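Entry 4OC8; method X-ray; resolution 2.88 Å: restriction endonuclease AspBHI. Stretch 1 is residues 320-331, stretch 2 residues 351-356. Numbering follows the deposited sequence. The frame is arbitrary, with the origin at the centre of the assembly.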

# COMPACT_ATOMS: atom_id res chain seq x y z
N ARG A 320 -9.46 16.27 -15.39
CA ARG A 320 -9.37 17.08 -14.16
C ARG A 320 -8.42 16.45 -13.13
O ARG A 320 -7.49 17.09 -12.63
N LEU A 321 -8.66 15.17 -12.83
CA LEU A 321 -7.85 14.43 -11.88
C LEU A 321 -6.39 14.31 -12.34
O LEU A 321 -5.46 14.45 -11.54
N ILE A 322 -6.21 14.05 -13.63
CA ILE A 322 -4.88 13.94 -14.21
C ILE A 322 -4.11 15.23 -13.99
O ILE A 322 -2.94 15.22 -13.61
N SER A 323 -4.78 16.36 -14.22
CA SER A 323 -4.16 17.65 -14.01
C SER A 323 -3.89 17.90 -12.53
O SER A 323 -2.97 18.62 -12.16
N ARG A 324 -4.70 17.28 -11.67
CA ARG A 324 -4.49 17.42 -10.23
C ARG A 324 -3.43 16.49 -9.63
O ARG A 324 -3.02 16.67 -8.49
N ILE A 325 -2.98 15.48 -10.39
CA ILE A 325 -1.97 14.56 -9.86
C ILE A 325 -0.55 14.87 -10.33
O ILE A 325 0.35 14.04 -10.17
N LYS A 326 -0.36 16.05 -10.91
CA LYS A 326 0.95 16.45 -11.42
C LYS A 326 2.05 16.31 -10.37
O LYS A 326 3.07 15.67 -10.61
N HIS A 327 1.82 16.90 -9.20
CA HIS A 327 2.84 16.93 -8.15
C HIS A 327 2.61 15.85 -7.10
O HIS A 327 3.24 15.86 -6.04
N ARG A 328 1.71 14.92 -7.39
CA ARG A 328 1.39 13.85 -6.45
C ARG A 328 1.65 12.49 -7.08
O ARG A 328 1.74 12.36 -8.30
N GLU A 329 1.79 11.47 -6.24
CA GLU A 329 2.18 10.14 -6.70
C GLU A 329 1.09 9.48 -7.53
O GLU A 329 1.37 8.89 -8.57
N PHE A 330 -0.15 9.58 -7.07
CA PHE A 330 -1.26 8.99 -7.81
C PHE A 330 -2.62 9.67 -7.56
O PHE A 330 -2.72 10.65 -6.82
N GLY A 331 -3.66 9.14 -8.20
CA GLY A 331 -5.00 9.65 -8.02
C GLY A 331 -6.03 8.54 -7.89
O GLY A 331 -5.88 7.47 -8.48
N GLY A 351 -0.49 5.19 -19.17
CA GLY A 351 0.14 4.76 -17.93
C GLY A 351 -0.06 5.70 -16.75
O GLY A 351 0.78 5.74 -15.85
N HIS A 352 -1.16 6.44 -16.75
CA HIS A 352 -1.50 7.32 -15.63
C HIS A 352 -1.73 6.52 -14.35
O HIS A 352 -2.45 5.52 -14.36
N PRO A 353 -1.13 6.97 -13.24
CA PRO A 353 -1.32 6.30 -11.96
C PRO A 353 -2.68 6.63 -11.34
O PRO A 353 -2.74 7.27 -10.30
N VAL A 354 -3.76 6.20 -11.99
CA VAL A 354 -5.10 6.54 -11.53
C VAL A 354 -5.95 5.31 -11.25
O VAL A 354 -6.18 4.50 -12.14
N ILE A 355 -6.39 5.17 -10.00
CA ILE A 355 -7.30 4.08 -9.62
C ILE A 355 -8.72 4.43 -10.01
O ILE A 355 -9.21 5.50 -9.69
N LEU A 356 -9.40 3.51 -10.69
CA LEU A 356 -10.77 3.74 -11.12
C LEU A 356 -11.75 2.88 -10.32
O LEU A 356 -11.95 1.71 -10.62

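The two stretches meet as a short parallel strand pairing with a helix end packed over it. Gly331 pairs with Val354. Gly331 N donates to Pro353 O at 3.0 Å, and Ile355 N donates to Gly331 O at 2.8 Å. These backbone bonds are the polar links between the stretches.

Val354, chi1 t, is the central bump. It fills a hollow lined by Leu321, Ile322 and Ile325, whose CA-to-CB bonds all point toward stretch 2. Leu321 (t, p) brings CD2 to 3.7 Å from Val354 CG1. Val354 CG2 lies 3.6 Å from Ile322 CD1 and 3.8 Å from Ile325 CD1. Ile325 (p, t) also reaches Pro353, with Ile325 CD1 4.2 Å from Pro353 CG.

Ile322 (m, m) does double duty. Its CD1 also sits over one face of the His352 ring, 3.6 Å from His352 CG, in a CH-pi contact. His352 has chi1 m.

Gly331 leaves the room that Ile325 occupies: an ideal CB there would come within 2.8 Å of Ile325 CG2.

The CA-to-CB bond of Phe330, chi1 p, points sideways. Its CB lies 3.8 Å from Pro353 CB, and its CE2 is 4.2 Å from CD1 of Ile355 (m, t). Pro353, its ring C-gamma endo, also places CG 3.4 Å from Glu329 O. The CA-to-CB bond of Glu329 points away.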

# COMPACT_ATOMS: atom_id res chain seq x y z
CB ARG A 320 -10.75 17.32 -13.54
CG ARG A 320 -10.72 18.28 -12.37
CD ARG A 320 -12.12 18.64 -11.87
NE ARG A 320 -12.08 19.73 -10.89
CZ ARG A 320 -12.01 19.54 -9.57
NH1 ARG A 320 -11.98 18.32 -9.07
NH2 ARG A 320 -11.97 20.59 -8.75
CB LEU A 321 -8.45 13.04 -11.64
CG LEU A 321 -7.63 12.07 -10.78
CD1 LEU A 321 -7.37 12.67 -9.41
CD2 LEU A 321 -8.32 10.71 -10.66
CB ILE A 322 -4.95 13.64 -15.72
CG1 ILE A 322 -5.64 12.30 -15.97
CG2 ILE A 322 -3.56 13.61 -16.33
CD1 ILE A 322 -4.93 11.13 -15.35
CB SER A 323 -5.02 18.78 -14.58
OG SER A 323 -5.87 19.31 -13.59
CB ARG A 324 -5.81 17.30 -9.46
CG ARG A 324 -6.68 18.54 -9.55
CD ARG A 324 -8.05 18.32 -8.95
NE ARG A 324 -7.98 17.77 -7.61
CZ ARG A 324 -8.66 16.71 -7.20
NH1 ARG A 324 -9.49 16.09 -8.04
NH2 ARG A 324 -8.53 16.26 -5.96
CB ILE A 325 -2.28 13.08 -10.17
CG1 ILE A 325 -2.23 12.81 -11.67
CG2 ILE A 325 -3.62 12.66 -9.57
CD1 ILE A 325 -2.60 11.42 -12.04
CB LYS A 326 0.91 17.89 -11.93
CG LYS A 326 0.58 18.06 -13.41
CD LYS A 326 1.76 17.67 -14.30
CE LYS A 326 1.62 18.22 -15.71
NZ LYS A 326 0.33 17.82 -16.35
CB HIS A 327 2.88 18.30 -7.48
CG HIS A 327 3.31 19.41 -8.39
ND1 HIS A 327 3.04 20.74 -8.13
CD2 HIS A 327 3.99 19.39 -9.56
CE1 HIS A 327 3.54 21.48 -9.10
NE2 HIS A 327 4.12 20.69 -9.98
CB ARG A 328 -0.06 13.97 -5.98
CG ARG A 328 -0.41 15.39 -5.56
CD ARG A 328 -1.36 15.43 -4.38
NE ARG A 328 -1.06 16.56 -3.50
CZ ARG A 328 -1.51 17.79 -3.70
NH1 ARG A 328 -2.28 18.06 -4.74
NH2 ARG A 328 -1.19 18.76 -2.84
CB GLU A 329 2.55 9.25 -5.51
CG GLU A 329 3.46 9.92 -4.50
CD GLU A 329 4.77 10.40 -5.09
OE1 GLU A 329 5.25 9.79 -6.08
OE2 GLU A 329 5.32 11.39 -4.57
CB PHE A 330 -1.35 7.49 -7.54
CG PHE A 330 -1.70 7.14 -6.12
CD1 PHE A 330 -0.75 7.21 -5.11
CD2 PHE A 330 -2.99 6.72 -5.81
CE1 PHE A 330 -1.08 6.88 -3.81
CE2 PHE A 330 -3.32 6.39 -4.51
CZ PHE A 330 -2.37 6.47 -3.51
CB HIS A 352 -2.75 8.13 -15.96
CG HIS A 352 -2.57 9.09 -17.09
ND1 HIS A 352 -1.84 10.25 -16.97
CD2 HIS A 352 -3.03 9.06 -18.36
CE1 HIS A 352 -1.86 10.90 -18.12
NE2 HIS A 352 -2.58 10.20 -18.99
CB PRO A 353 -0.18 6.86 -11.10
CG PRO A 353 0.11 8.18 -11.68
CD PRO A 353 -0.16 8.08 -13.15
CB VAL A 354 -5.84 7.41 -12.57
CG1 VAL A 354 -7.32 7.49 -12.25
CG2 VAL A 354 -5.24 8.80 -12.62
CB ILE A 355 -7.28 3.83 -8.10
CG1 ILE A 355 -5.87 3.51 -7.62
CG2 ILE A 355 -8.23 2.71 -7.74
CD1 ILE A 355 -5.75 3.38 -6.13
CB LEU A 356 -10.93 3.45 -12.62
CG LEU A 356 -10.09 4.30 -13.59
CD1 LEU A 356 -10.20 3.75 -14.99
CD2 LEU A 356 -10.54 5.76 -13.55